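PDB 2QM0: BES, which probably acts as a hydrolase of the esterase D family, built on the alpha/beta-hydrolase fold. Local coordinates for residues B[27-32]-B[130-134]; B[55-59]-B[89-95]; B[74-80]-B[269-275]; B[194-198]-B[233-237]; B[230-234]-B[247-251]. One frame throughout, in Å; residues are numbered along the deposited sequence. Where two conformers were deposited one is given.

Interaction 1: B[27-32]-B[130-134]; sequences LEGKEY and NFFTF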
# COMPACT_ATOMS: atom_id res chain seq x y z
N LEU B 27 3.16 32.29 5.99
CA LEU B 27 2.17 33.07 6.71
C LEU B 27 2.02 32.68 8.19
O LEU B 27 1.89 33.56 9.05
CB LEU B 27 0.81 32.96 5.98
CG LEU B 27 -0.46 33.63 6.52
CD1 LEU B 27 -0.43 35.14 6.33
CD2 LEU B 27 -1.68 33.05 5.84
N GLU B 28 2.01 31.38 8.49
CA GLU B 28 1.64 30.92 9.84
C GLU B 28 2.81 30.30 10.62
O GLU B 28 2.70 30.10 11.84
CB GLU B 28 0.46 29.92 9.78
CG GLU B 28 -0.86 30.49 9.24
CD GLU B 28 -2.08 29.52 9.35
OE1 GLU B 28 -2.12 28.46 8.64
OE2 GLU B 28 -3.02 29.84 10.13
N GLY B 29 3.91 30.00 9.94
CA GLY B 29 4.99 29.20 10.55
C GLY B 29 4.62 27.74 10.88
O GLY B 29 5.22 27.10 11.75
N LYS B 30 3.58 27.22 10.21
CA LYS B 30 3.19 25.81 10.33
C LYS B 30 4.29 24.89 9.80
O LYS B 30 4.73 25.03 8.65
CB LYS B 30 1.89 25.52 9.57
CG LYS B 30 0.61 25.58 10.40
CD LYS B 30 -0.58 24.89 9.67
CE LYS B 30 -0.72 23.41 10.04
NZ LYS B 30 -2.16 22.95 10.14
N GLU B 31 4.72 23.93 10.63
CA GLU B 31 5.75 22.97 10.21
C GLU B 31 5.18 21.77 9.45
O GLU B 31 4.23 21.10 9.91
CB GLU B 31 6.57 22.49 11.38
CG GLU B 31 7.85 21.77 10.96
CD GLU B 31 8.60 21.08 12.10
OE1 GLU B 31 8.33 21.36 13.29
OE2 GLU B 31 9.47 20.24 11.79
N TYR B 32 5.77 21.51 8.29
CA TYR B 32 5.43 20.36 7.45
C TYR B 32 6.63 19.44 7.27
O TYR B 32 7.77 19.90 7.26
CB TYR B 32 4.95 20.86 6.09
CG TYR B 32 3.57 21.45 6.16
CD1 TYR B 32 2.43 20.65 6.02
CD2 TYR B 32 3.39 22.81 6.42
CE1 TYR B 32 1.16 21.19 6.11
CE2 TYR B 32 2.12 23.36 6.51
CZ TYR B 32 1.00 22.54 6.34
OH TYR B 32 -0.26 23.07 6.43
N ASN B 130 -5.33 28.69 3.27
CA ASN B 130 -3.91 28.84 3.62
C ASN B 130 -3.06 27.63 3.22
O ASN B 130 -1.89 27.77 2.87
CB ASN B 130 -3.72 29.12 5.11
CG ASN B 130 -4.23 30.50 5.53
OD1 ASN B 130 -4.57 31.34 4.69
ND2 ASN B 130 -4.32 30.72 6.83
N PHE B 131 -3.66 26.44 3.29
CA PHE B 131 -2.95 25.21 2.97
C PHE B 131 -2.67 25.17 1.48
O PHE B 131 -1.56 24.82 1.04
CB PHE B 131 -3.78 23.99 3.42
CG PHE B 131 -3.07 22.66 3.24
CD1 PHE B 131 -1.75 22.49 3.61
CD2 PHE B 131 -3.76 21.56 2.72
CE1 PHE B 131 -1.11 21.22 3.49
CE2 PHE B 131 -3.12 20.30 2.57
CZ PHE B 131 -1.81 20.14 2.96
N PHE B 132 -3.67 25.59 0.71
CA PHE B 132 -3.55 25.63 -0.74
C PHE B 132 -2.49 26.64 -1.13
O PHE B 132 -1.73 26.40 -2.07
CB PHE B 132 -4.90 25.96 -1.39
CG PHE B 132 -4.86 25.96 -2.88
CD1 PHE B 132 -4.68 24.78 -3.59
CD2 PHE B 132 -4.98 27.16 -3.59
CE1 PHE B 132 -4.65 24.78 -4.98
CE2 PHE B 132 -4.94 27.17 -4.98
CZ PHE B 132 -4.78 25.98 -5.68
N THR B 133 -2.45 27.77 -0.42
CA THR B 133 -1.41 28.79 -0.62
C THR B 133 -0.04 28.18 -0.33
O THR B 133 0.90 28.37 -1.13
CB THR B 133 -1.64 30.05 0.25
OG1 THR B 133 -2.95 30.58 -0.01
CG2 THR B 133 -0.60 31.11 -0.06
N PHE B 134 0.08 27.45 0.78
CA PHE B 134 1.33 26.77 1.10
C PHE B 134 1.71 25.80 -0.03
O PHE B 134 2.83 25.85 -0.55
CB PHE B 134 1.27 26.08 2.47
CG PHE B 134 2.40 25.11 2.70
CD1 PHE B 134 3.68 25.58 2.99
CD2 PHE B 134 2.19 23.73 2.55
CE1 PHE B 134 4.74 24.67 3.17
CE2 PHE B 134 3.24 22.83 2.72
CZ PHE B 134 4.52 23.31 3.03
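Three aromatic rings carry this contact. Tyr32, at the start of strand 31-37, adopts chi1 m (-73°) and aims its CA-to-CB bond toward helix 128-146; Phe131 and Phe134, three residues apart on that helix, are both t. Phe134 also has its CA-to-CB bond toward residues 27-32, and its ring lies over one face of the tyrosine ring in an offset stack, with centroids 4.2 Å apart, planes at 13° and Tyr32 CD2 3.6 Å from Phe134 CZ. Phe131 leaves its CA sideways, yet its ring swings in so that Phe131 CD1 is 3.2 Å from Tyr32 OH; these planes are near parallel (18°), but with centroids 5.7 Å apart they barely overlap. The tyrosine hydroxyl finds its hydrogen bond at Asp103. Asn130 touches the turn before strand 31-37 through OD1, 3.5 Å from Leu27 CD2, and ND2, 3.6 Å from Glu28 CD, without hydrogen bonds across the segments. The result is an aromatic cluster between helix and sheet, the layered packing of an alpha/beta-hydrolase fold.

Interaction 2: B[55-59]-B[89-95]; sequences DGNAF and YPIEGAF. With SO4 (sulfate ion), chain E.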
# COMPACT_ATOMS: atom_id res chain seq x y z
N ASP B 55 -1.88 13.68 3.82
CA ASP B 55 -1.59 12.70 4.88
C ASP B 55 -0.38 11.84 4.44
O ASP B 55 -0.42 10.58 4.47
CB ASP B 55 -2.80 11.78 5.18
CG ASP B 55 -4.02 12.55 5.70
OD1 ASP B 55 -3.87 13.40 6.61
OD2 ASP B 55 -5.14 12.26 5.22
N GLY B 56 0.67 12.51 3.95
CA GLY B 56 1.90 11.81 3.51
C GLY B 56 2.43 10.77 4.49
O GLY B 56 2.83 9.66 4.09
N ASN B 57 2.40 11.07 5.80
CA ASN B 57 2.92 10.10 6.78
C ASN B 57 2.20 8.76 6.67
O ASN B 57 2.76 7.74 7.05
CB ASN B 57 2.76 10.59 8.22
CG ASN B 57 3.44 11.93 8.47
OD1 ASN B 57 4.61 11.98 8.90
ND2 ASN B 57 2.72 13.00 8.22
N ALA B 58 0.94 8.80 6.23
CA ALA B 58 0.07 7.60 6.20
C ALA B 58 0.25 6.78 4.94
O ALA B 58 0.17 5.54 5.00
CB ALA B 58 -1.42 7.97 6.42
N PHE B 59 0.48 7.46 3.81
CA PHE B 59 0.33 6.85 2.49
C PHE B 59 1.56 6.95 1.56
O PHE B 59 1.59 6.32 0.49
CB PHE B 59 -0.87 7.45 1.73
CG PHE B 59 -2.18 7.34 2.48
CD1 PHE B 59 -2.72 6.10 2.77
CD2 PHE B 59 -2.87 8.49 2.87
CE1 PHE B 59 -3.96 6.00 3.51
CE2 PHE B 59 -4.05 8.43 3.57
CZ PHE B 59 -4.62 7.21 3.87
N TYR B 89 3.50 15.67 8.19
CA TYR B 89 3.66 16.44 9.43
C TYR B 89 4.81 15.86 10.26
O TYR B 89 5.16 14.66 10.09
CB TYR B 89 2.33 16.51 10.21
CG TYR B 89 1.18 17.02 9.34
CD1 TYR B 89 0.91 18.39 9.24
CD2 TYR B 89 0.40 16.14 8.57
CE1 TYR B 89 -0.10 18.87 8.44
CE2 TYR B 89 -0.62 16.62 7.75
CZ TYR B 89 -0.87 17.99 7.70
OH TYR B 89 -1.85 18.50 6.89
N PRO B 90 5.41 16.68 11.15
CA PRO B 90 6.49 16.09 11.97
C PRO B 90 5.92 15.23 13.11
O PRO B 90 5.86 15.68 14.26
CB PRO B 90 7.25 17.32 12.51
CG PRO B 90 6.24 18.42 12.52
CD PRO B 90 5.16 18.09 11.47
N ILE B 91 5.48 14.00 12.77
CA ILE B 91 4.75 13.11 13.69
C ILE B 91 5.27 11.69 13.55
O ILE B 91 5.85 11.34 12.51
CB ILE B 91 3.19 13.11 13.45
CG1 ILE B 91 2.83 12.58 12.05
CG2 ILE B 91 2.59 14.50 13.66
CD1 ILE B 91 1.33 12.25 11.89
N GLU B 92 5.06 10.87 14.57
CA GLU B 92 5.41 9.45 14.46
C GLU B 92 4.29 8.55 13.94
O GLU B 92 4.59 7.46 13.44
CB GLU B 92 5.90 8.90 15.79
CG GLU B 92 7.23 9.45 16.27
CD GLU B 92 7.61 8.84 17.59
OE1 GLU B 92 6.85 7.96 18.07
OE2 GLU B 92 8.64 9.23 18.16
N GLY B 93 3.04 9.00 14.08
CA GLY B 93 1.84 8.27 13.64
C GLY B 93 1.54 8.43 12.15
O GLY B 93 2.31 9.03 11.41
N ALA B 94 0.42 7.88 11.70
CA ALA B 94 0.01 8.01 10.28
C ALA B 94 -0.67 9.36 10.04
O ALA B 94 -0.50 9.98 8.99
CB ALA B 94 -0.96 6.85 9.89
N PHE B 95 -1.43 9.81 11.03
CA PHE B 95 -2.30 10.98 10.88
C PHE B 95 -2.08 11.98 11.98
O PHE B 95 -1.97 11.60 13.16
CB PHE B 95 -3.77 10.54 10.87
CG PHE B 95 -4.10 9.56 9.76
CD1 PHE B 95 -4.18 9.99 8.44
CD2 PHE B 95 -4.33 8.21 10.05
CE1 PHE B 95 -4.47 9.08 7.40
CE2 PHE B 95 -4.63 7.28 9.02
CZ PHE B 95 -4.70 7.71 7.70
S SO4 E . 2.56 11.48 17.08
O1 SO4 E . 1.82 12.71 17.40
O2 SO4 E . 2.41 10.53 18.19
O3 SO4 E . 2.03 10.86 15.85
O4 SO4 E . 3.99 11.86 16.91
O HOH W 1 -1.53 16.69 4.19
O HOH W 2 0.04 12.27 7.69
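Two crossover loops at the C-terminal ends of adjacent parallel strands meet here: residues 55-59 turn from strand 48-54 into helix 56-70, and residues 89-95 follow strand 83-88. The backbones come closest at Ala58 and Ala94 (CA atoms 4.1 Å apart). Ala58 CB lies 3.7 Å from Ala94 CB and 3.4 Å from Phe95 CE1, over one face of the Phe95 ring. The edge of Phe95 is directed toward the face of Phe59 in an offset edge-to-face pair (centroids 5.8 Å apart, planes at 67°), and Asp55 CG sits at the ring edge, 3.8 Å from Phe95 CD1, while its carboxylate forms a salt bridge with Arg100. In alpha/beta-hydrolases the active site lies at this C-terminal end of the strands, so both loops probably lie at that end. Water 1 joins Asp55 N (3.1 Å) to Tyr89 OH (3.3 Å), a hydroxyl also bonded to Asp103; water 2 donates to Ala94 O at 2.7 Å and accepts weakly from Asn57 N at 3.3 Å. At the tip of the loop, Glu92 N binds sulfate O4 and Gly93 N sulfate O3, each at 2.8 Å. Ile69 of the second subunit packs on Ala58, Phe59 and Ala94.

Interaction 3: B[74-80]-B[269-275]; sequences AEKTGVS and LRFISYV. With SO4 (sulfate ion), chain F.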
# COMPACT_ATOMS: atom_id res chain seq x y z
N ALA B 74 5.55 -0.48 -17.70
CA ALA B 74 4.40 0.41 -17.91
C ALA B 74 3.43 -0.01 -19.00
O ALA B 74 2.23 0.25 -18.87
CB ALA B 74 4.87 1.85 -18.10
N GLU B 75 3.92 -0.66 -20.06
CA GLU B 75 3.05 -1.12 -21.13
C GLU B 75 2.19 -2.29 -20.63
O GLU B 75 1.08 -2.51 -21.10
CB GLU B 75 3.84 -1.49 -22.40
CG GLU B 75 3.05 -1.35 -23.75
CD GLU B 75 2.24 -0.03 -23.88
OE1 GLU B 75 2.83 1.02 -24.25
OE2 GLU B 75 1.00 -0.05 -23.62
N LYS B 76 2.69 -3.02 -19.64
CA LYS B 76 1.90 -4.07 -19.06
C LYS B 76 1.02 -3.53 -17.90
O LYS B 76 -0.15 -3.92 -17.78
CB LYS B 76 2.81 -5.22 -18.62
CG LYS B 76 2.08 -6.57 -18.39
CD LYS B 76 3.06 -7.76 -18.22
CE LYS B 76 3.83 -8.09 -19.52
NZ LYS B 76 3.20 -9.20 -20.32
N THR B 77 1.56 -2.66 -17.06
CA THR B 77 0.82 -2.21 -15.88
C THR B 77 -0.04 -0.97 -16.10
O THR B 77 -0.98 -0.71 -15.32
CB THR B 77 1.75 -1.90 -14.70
OG1 THR B 77 2.57 -0.77 -15.02
CG2 THR B 77 2.62 -3.12 -14.35
N GLY B 78 0.30 -0.19 -17.12
CA GLY B 78 -0.33 1.11 -17.33
C GLY B 78 0.06 2.20 -16.34
O GLY B 78 -0.61 3.23 -16.25
N VAL B 79 1.16 2.01 -15.61
CA VAL B 79 1.58 2.97 -14.60
C VAL B 79 2.86 3.67 -15.06
O VAL B 79 3.88 3.02 -15.28
CB VAL B 79 1.77 2.29 -13.21
CG1 VAL B 79 2.22 3.32 -12.16
CG2 VAL B 79 0.44 1.62 -12.77
N SER B 80 2.78 4.99 -15.19
CA SER B 80 3.93 5.84 -15.57
C SER B 80 4.80 6.07 -14.35
O SER B 80 4.28 6.26 -13.23
CB SER B 80 3.47 7.23 -16.08
OG SER B 80 2.56 7.13 -17.14
N LEU B 269 -3.84 4.61 -9.98
CA LEU B 269 -2.58 4.89 -10.69
C LEU B 269 -2.70 4.69 -12.20
O LEU B 269 -2.14 5.45 -12.99
CB LEU B 269 -1.43 4.02 -10.13
CG LEU B 269 -0.99 4.27 -8.68
CD1 LEU B 269 0.04 3.20 -8.19
CD2 LEU B 269 -0.42 5.64 -8.52
N ARG B 270 -3.43 3.66 -12.61
CA ARG B 270 -3.65 3.43 -14.03
C ARG B 270 -4.45 4.61 -14.59
O ARG B 270 -4.14 5.12 -15.66
CB ARG B 270 -4.39 2.12 -14.26
CG ARG B 270 -3.53 0.85 -13.98
CD ARG B 270 -4.26 -0.41 -14.48
NE ARG B 270 -5.49 -0.76 -13.75
CZ ARG B 270 -5.52 -1.46 -12.62
NH1 ARG B 270 -4.39 -1.83 -12.01
NH2 ARG B 270 -6.70 -1.75 -12.06
N PHE B 271 -5.43 5.08 -13.82
CA PHE B 271 -6.34 6.15 -14.31
C PHE B 271 -5.61 7.47 -14.50
O PHE B 271 -5.91 8.20 -15.45
CB PHE B 271 -7.51 6.35 -13.34
CG PHE B 271 -8.53 7.37 -13.82
CD1 PHE B 271 -9.47 7.03 -14.82
CD2 PHE B 271 -8.54 8.66 -13.31
CE1 PHE B 271 -10.40 7.99 -15.29
CE2 PHE B 271 -9.48 9.62 -13.77
CZ PHE B 271 -10.40 9.28 -14.75
N ILE B 272 -4.69 7.79 -13.59
CA ILE B 272 -3.99 9.07 -13.59
C ILE B 272 -2.72 9.08 -14.46
O ILE B 272 -2.09 10.12 -14.60
CB ILE B 272 -3.59 9.53 -12.18
CG1 ILE B 272 -2.51 8.58 -11.61
CG2 ILE B 272 -4.84 9.75 -11.30
CD1 ILE B 272 -1.76 9.14 -10.49
N SER B 273 -2.37 7.93 -15.02
CA SER B 273 -1.12 7.76 -15.75
C SER B 273 -1.33 8.01 -17.24
O SER B 273 -2.47 8.21 -17.70
CB SER B 273 -0.52 6.35 -15.53
OG SER B 273 -0.02 6.16 -14.19
N TYR B 274 -0.21 7.95 -17.96
CA TYR B 274 -0.09 8.43 -19.33
C TYR B 274 0.37 7.40 -20.35
O TYR B 274 0.72 7.75 -21.49
CB TYR B 274 0.83 9.66 -19.32
CG TYR B 274 0.19 10.79 -18.57
CD1 TYR B 274 -0.73 11.65 -19.21
CD2 TYR B 274 0.43 10.97 -17.19
CE1 TYR B 274 -1.36 12.69 -18.51
CE2 TYR B 274 -0.19 12.00 -16.48
CZ TYR B 274 -1.08 12.87 -17.14
OH TYR B 274 -1.70 13.89 -16.43
N VAL B 275 0.34 6.13 -19.97
CA VAL B 275 0.85 5.06 -20.83
C VAL B 275 -0.20 4.72 -21.91
O VAL B 275 0.08 4.81 -23.11
CB VAL B 275 1.24 3.78 -20.05
CG1 VAL B 275 2.32 3.01 -20.81
CG2 VAL B 275 1.73 4.12 -18.64
S SO4 F . -9.38 -0.66 -14.38
O1 SO4 F . -8.20 0.21 -14.43
O2 SO4 F . -9.25 -1.73 -13.37
O3 SO4 F . -10.61 0.09 -14.05
O4 SO4 F . -9.56 -1.30 -15.70
O HOH W 3 -1.43 -1.52 -12.77
O HOH W 4 -2.75 3.63 -17.68
O HOH W 5 1.82 7.47 -12.40
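Hydrogen bonds between two serines and the opposing backbones form the polar centre of this contact. Tyr274 N donates to Ser80 OG at 3.0 Å, and Ser80 N gives a weak bond to Ser273 OG at 3.2 Å. Ser273 OG donates to Leu269 O, 2.5 Å away, so one hydroxyl links Leu269 to residues 74-80. Arg270 holds a sulfate through NE (3.0 Å to O1) and NH2 (2.9 Å to O2) and forms a salt bridge to Glu255 of the second subunit. Three waters extend the network: water 3 lies between Thr77 O (2.7 Å) and Arg270 NH1 (3.1 Å), water 4 donates to Gly78 O (2.6 Å) and Arg270 O (2.9 Å), and water 5 to Ser80 O and Ser273 OG (both 2.9 Å). Gly78, at positive phi just after helix 74-77, brings its CA to 5.2 Å from that of Arg270. Val275 CG1 packs 3.9 Å from Ala74 CB, Val275 CG2 reaches 3.4 Å from Gly78 C, and Val79 CG2 meets Leu269 CB at 4.0 Å. The chemistry implies a hydrated, largely backbone-directed fastening of the C terminus, with Val275, the contact's most covered residue, supplying much of the apolar packing.

Interaction 4: B[194-198]-B[233-237]; sequences VLEKE and LSERL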
# COMPACT_ATOMS: atom_id res chain seq x y z
N VAL B 194 -19.14 21.74 1.21
CA VAL B 194 -18.34 21.65 -0.01
C VAL B 194 -19.17 21.53 -1.32
O VAL B 194 -18.72 21.99 -2.37
CB VAL B 194 -17.24 20.51 0.08
CG1 VAL B 194 -17.86 19.10 -0.12
CG2 VAL B 194 -16.12 20.76 -0.90
N LEU B 195 -20.35 20.94 -1.25
CA LEU B 195 -21.23 20.77 -2.44
C LEU B 195 -21.89 22.07 -2.97
O LEU B 195 -22.37 22.11 -4.10
CB LEU B 195 -22.31 19.72 -2.17
CG LEU B 195 -21.81 18.31 -1.80
CD1 LEU B 195 -23.07 17.44 -1.63
CD2 LEU B 195 -20.81 17.70 -2.80
N GLU B 196 -21.88 23.12 -2.15
CA GLU B 196 -22.32 24.45 -2.57
C GLU B 196 -21.46 25.00 -3.72
O GLU B 196 -21.90 25.86 -4.47
CB GLU B 196 -22.23 25.41 -1.39
CG GLU B 196 -23.28 25.14 -0.31
CD GLU B 196 -23.03 25.96 0.96
OE1 GLU B 196 -22.05 26.74 0.99
OE2 GLU B 196 -23.82 25.81 1.93
N LYS B 197 -20.23 24.49 -3.84
CA LYS B 197 -19.33 24.80 -4.93
C LYS B 197 -19.39 23.82 -6.12
O LYS B 197 -18.70 24.02 -7.13
CB LYS B 197 -17.90 24.90 -4.40
CG LYS B 197 -17.63 26.16 -3.54
CD LYS B 197 -17.55 27.45 -4.39
CE LYS B 197 -16.93 28.60 -3.56
NZ LYS B 197 -17.00 29.93 -4.25
N GLU B 198 -20.21 22.77 -6.02
CA GLU B 198 -20.24 21.76 -7.09
C GLU B 198 -20.64 22.31 -8.46
O GLU B 198 -20.03 21.98 -9.49
CB GLU B 198 -21.10 20.57 -6.68
CG GLU B 198 -21.16 19.43 -7.70
CD GLU B 198 -21.96 18.21 -7.20
OE1 GLU B 198 -22.20 18.10 -5.97
OE2 GLU B 198 -22.38 17.39 -8.05
N LEU B 233 -22.83 11.60 -5.58
CA LEU B 233 -21.90 12.50 -6.24
C LEU B 233 -21.45 11.89 -7.57
O LEU B 233 -21.37 12.61 -8.59
CB LEU B 233 -20.70 12.83 -5.35
CG LEU B 233 -19.61 13.73 -5.98
CD1 LEU B 233 -20.08 15.19 -6.20
CD2 LEU B 233 -18.37 13.74 -5.11
N SER B 234 -21.14 10.60 -7.57
CA SER B 234 -20.71 9.91 -8.78
C SER B 234 -21.76 10.09 -9.90
O SER B 234 -21.45 10.52 -11.01
CB SER B 234 -20.54 8.43 -8.52
OG SER B 234 -20.24 7.78 -9.73
N GLU B 235 -23.00 9.74 -9.60
CA GLU B 235 -24.12 9.92 -10.54
C GLU B 235 -24.23 11.34 -11.14
O GLU B 235 -24.36 11.49 -12.36
CB GLU B 235 -25.41 9.46 -9.90
CG GLU B 235 -25.41 7.95 -9.60
CD GLU B 235 -25.48 7.09 -10.87
OE1 GLU B 235 -26.55 7.06 -11.51
OE2 GLU B 235 -24.47 6.41 -11.21
N ARG B 236 -24.10 12.37 -10.31
CA ARG B 236 -24.05 13.76 -10.79
C ARG B 236 -22.84 14.03 -11.69
O ARG B 236 -22.99 14.62 -12.76
CB ARG B 236 -24.13 14.75 -9.63
CG ARG B 236 -25.43 14.64 -8.84
CD ARG B 236 -25.62 15.82 -7.87
NE ARG B 236 -24.50 15.96 -6.94
CZ ARG B 236 -24.42 15.36 -5.75
NH1 ARG B 236 -25.40 14.58 -5.32
NH2 ARG B 236 -23.35 15.55 -4.99
N LEU B 237 -21.64 13.59 -11.28
CA LEU B 237 -20.44 13.81 -12.10
C LEU B 237 -20.50 13.07 -13.44
O LEU B 237 -19.93 13.52 -14.44
CB LEU B 237 -19.16 13.48 -11.31
CG LEU B 237 -18.90 14.44 -10.13
CD1 LEU B 237 -17.66 14.00 -9.27
CD2 LEU B 237 -18.73 15.84 -10.66
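Leu233 opens the contact from helix 224-239: its CA-to-CB bond runs sideways, but rotamer t, p carries CD1 inward to 4.3 Å from Leu195 CD2 and 3.6 Å from Glu198 OE1. One helical turn on, Arg236 points toward residues 194-198 and supplies the dominant interaction, a bidentate salt bridge. Arg236 NE donates to Glu198 OE2 at 2.8 Å (168°) and Arg236 NH2 to Glu198 OE1 at 3.0 Å (142°), with OE2 near the guanidinium plane. The extended t, t side chain of Glu198 spans a wide gap between the backbones, which at this level lie 9.4 Å apart from Glu198 CA to Leu237 CA. Leu195 CD1 adds an apolar flank 3.9 Å from Arg236 NH2. Side chains thus join helix 224-239 to the loop between helices 189-192 and 200-207; on the loop side Glu198 also touches Phe171 of helix 162-172, while Ser234 and Leu237 pack against strand 245-252.

Interaction 5: B[230-234]-B[247-251]; sequences ANELS and FKFYE. With SO4 (sulfate ion), chain F.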
# COMPACT_ATOMS: atom_id res chain seq x y z
N ALA B 230 -21.10 9.40 -1.69
CA ALA B 230 -20.17 9.17 -2.78
C ALA B 230 -20.89 8.66 -4.04
O ALA B 230 -20.57 9.07 -5.14
CB ALA B 230 -19.06 8.16 -2.34
N ASN B 231 -21.87 7.77 -3.86
CA ASN B 231 -22.65 7.25 -5.01
C ASN B 231 -23.47 8.35 -5.70
O ASN B 231 -23.48 8.45 -6.93
CB ASN B 231 -23.55 6.06 -4.63
CG ASN B 231 -22.81 4.74 -4.72
OD1 ASN B 231 -22.77 4.11 -5.79
ND2 ASN B 231 -22.20 4.32 -3.62
N GLU B 232 -24.13 9.17 -4.90
CA GLU B 232 -24.90 10.31 -5.43
C GLU B 232 -24.01 11.32 -6.15
O GLU B 232 -24.38 11.84 -7.22
CB GLU B 232 -25.70 10.98 -4.31
CG GLU B 232 -26.89 10.13 -3.84
CD GLU B 232 -27.57 10.69 -2.60
OE1 GLU B 232 -27.02 11.64 -2.01
OE2 GLU B 232 -28.63 10.16 -2.19
N LEU B 233 -22.83 11.60 -5.58
CA LEU B 233 -21.90 12.50 -6.24
C LEU B 233 -21.45 11.89 -7.57
O LEU B 233 -21.37 12.61 -8.59
CB LEU B 233 -20.70 12.83 -5.35
CG LEU B 233 -19.61 13.73 -5.98
CD1 LEU B 233 -20.08 15.19 -6.20
CD2 LEU B 233 -18.37 13.74 -5.11
N SER B 234 -21.14 10.60 -7.57
CA SER B 234 -20.71 9.91 -8.78
C SER B 234 -21.76 10.09 -9.90
O SER B 234 -21.45 10.52 -11.01
CB SER B 234 -20.54 8.43 -8.52
OG SER B 234 -20.24 7.78 -9.73
N PHE B 247 -14.11 11.21 -15.87
CA PHE B 247 -14.51 10.77 -14.53
C PHE B 247 -14.64 9.25 -14.42
O PHE B 247 -15.20 8.60 -15.32
CB PHE B 247 -15.81 11.46 -14.11
CG PHE B 247 -16.34 10.98 -12.79
CD1 PHE B 247 -15.74 11.39 -11.59
CD2 PHE B 247 -17.45 10.12 -12.75
CE1 PHE B 247 -16.21 10.93 -10.36
CE2 PHE B 247 -17.94 9.64 -11.54
CZ PHE B 247 -17.33 10.04 -10.34
N LYS B 248 -14.12 8.71 -13.32
CA LYS B 248 -14.27 7.28 -13.01
C LYS B 248 -14.63 7.10 -11.53
O LYS B 248 -14.09 7.77 -10.67
CB LYS B 248 -12.98 6.52 -13.30
CG LYS B 248 -13.08 4.99 -13.12
CD LYS B 248 -11.83 4.35 -13.73
CE LYS B 248 -11.69 2.92 -13.34
NZ LYS B 248 -12.55 2.05 -14.18
N PHE B 249 -15.59 6.23 -11.26
CA PHE B 249 -15.99 5.90 -9.89
C PHE B 249 -15.73 4.42 -9.60
O PHE B 249 -15.94 3.56 -10.47
CB PHE B 249 -17.46 6.24 -9.67
CG PHE B 249 -18.00 5.85 -8.31
CD1 PHE B 249 -17.51 6.45 -7.14
CD2 PHE B 249 -19.02 4.90 -8.21
CE1 PHE B 249 -18.01 6.10 -5.89
CE2 PHE B 249 -19.53 4.53 -6.96
CZ PHE B 249 -19.04 5.15 -5.80
N TYR B 250 -15.29 4.13 -8.38
CA TYR B 250 -15.06 2.73 -7.98
C TYR B 250 -15.52 2.48 -6.55
O TYR B 250 -15.00 3.10 -5.61
CB TYR B 250 -13.58 2.32 -8.16
CG TYR B 250 -13.24 0.96 -7.56
CD1 TYR B 250 -13.93 -0.20 -7.94
CD2 TYR B 250 -12.23 0.84 -6.61
CE1 TYR B 250 -13.61 -1.47 -7.37
CE2 TYR B 250 -11.90 -0.40 -6.05
CZ TYR B 250 -12.60 -1.54 -6.43
OH TYR B 250 -12.24 -2.76 -5.84
N GLU B 251 -16.52 1.62 -6.40
CA GLU B 251 -16.95 1.22 -5.07
C GLU B 251 -16.25 -0.09 -4.79
O GLU B 251 -16.48 -1.10 -5.49
CB GLU B 251 -18.48 1.09 -4.97
CG GLU B 251 -18.93 0.80 -3.53
CD GLU B 251 -20.44 0.71 -3.38
OE1 GLU B 251 -20.89 -0.35 -2.97
OE2 GLU B 251 -21.18 1.67 -3.68
S SO4 F . -9.38 -0.66 -14.38
O1 SO4 F . -8.20 0.21 -14.43
O2 SO4 F . -9.25 -1.73 -13.37
O3 SO4 F . -10.61 0.09 -14.05
O4 SO4 F . -9.56 -1.30 -15.70
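This is helix-on-sheet packing inside a beta-alpha-beta unit: helix 224-239 lies against strand 245-252, an edge strand of the sheet within the chain. The segment axes approach to 9.6 Å and run nearly antiparallel, at 156°. Alternation along the strand sends Phe247, Phe249 and Glu251 toward the helix. Ser234 sits over Phe249 in a CH-pi contact, its CB 3.9 Å from the ring centroid and 20° off the normal, and Ser234 OG lies at the Phe247 ring edge, 3.5 Å from CE2. Ala230 CB adds a contact at 4.2 Å to Phe249 CE1. Where the strand nears its end, Asn231 ND2 donates to Glu251 OE2 at 2.8 Å (164°), and it also bonds Val227 O within its own helix. Lys248 and Tyr250 point the other way: Lys248 NZ binds a sulfate oxygen, O3, at 2.8 Å, and both side chains touch helix 260-272. Strand 245-252 therefore lies between helices 224-239 and 260-272, hydrogen-bonded along its inner edge to strand 212-219.

From the N terminus, interaction 1 opens at residues 27-32 and closes its loop at 130-134, joining strand 31-37 to helix 128-146. Interaction 2 (55-59 with 89-95) is nested inside that loop and touches it, Tyr32 CE1 lying 3.5 Å from Tyr89 CE1. Interaction 3 starts at 74-80, within both loops, so it crosses them, and closes at the C terminus. Inside its span lie interactions 4 and 5, which share Leu233 and Ser234 on helix 224-239 and tie it to the 194-198 loop and to strand 245-252. Interaction 5 meets interaction 3 where Phe271 packs on Lys248, and the two share a sulfate held by Arg270 and Lys248. Interactions 2 and 3 touch the second subunit.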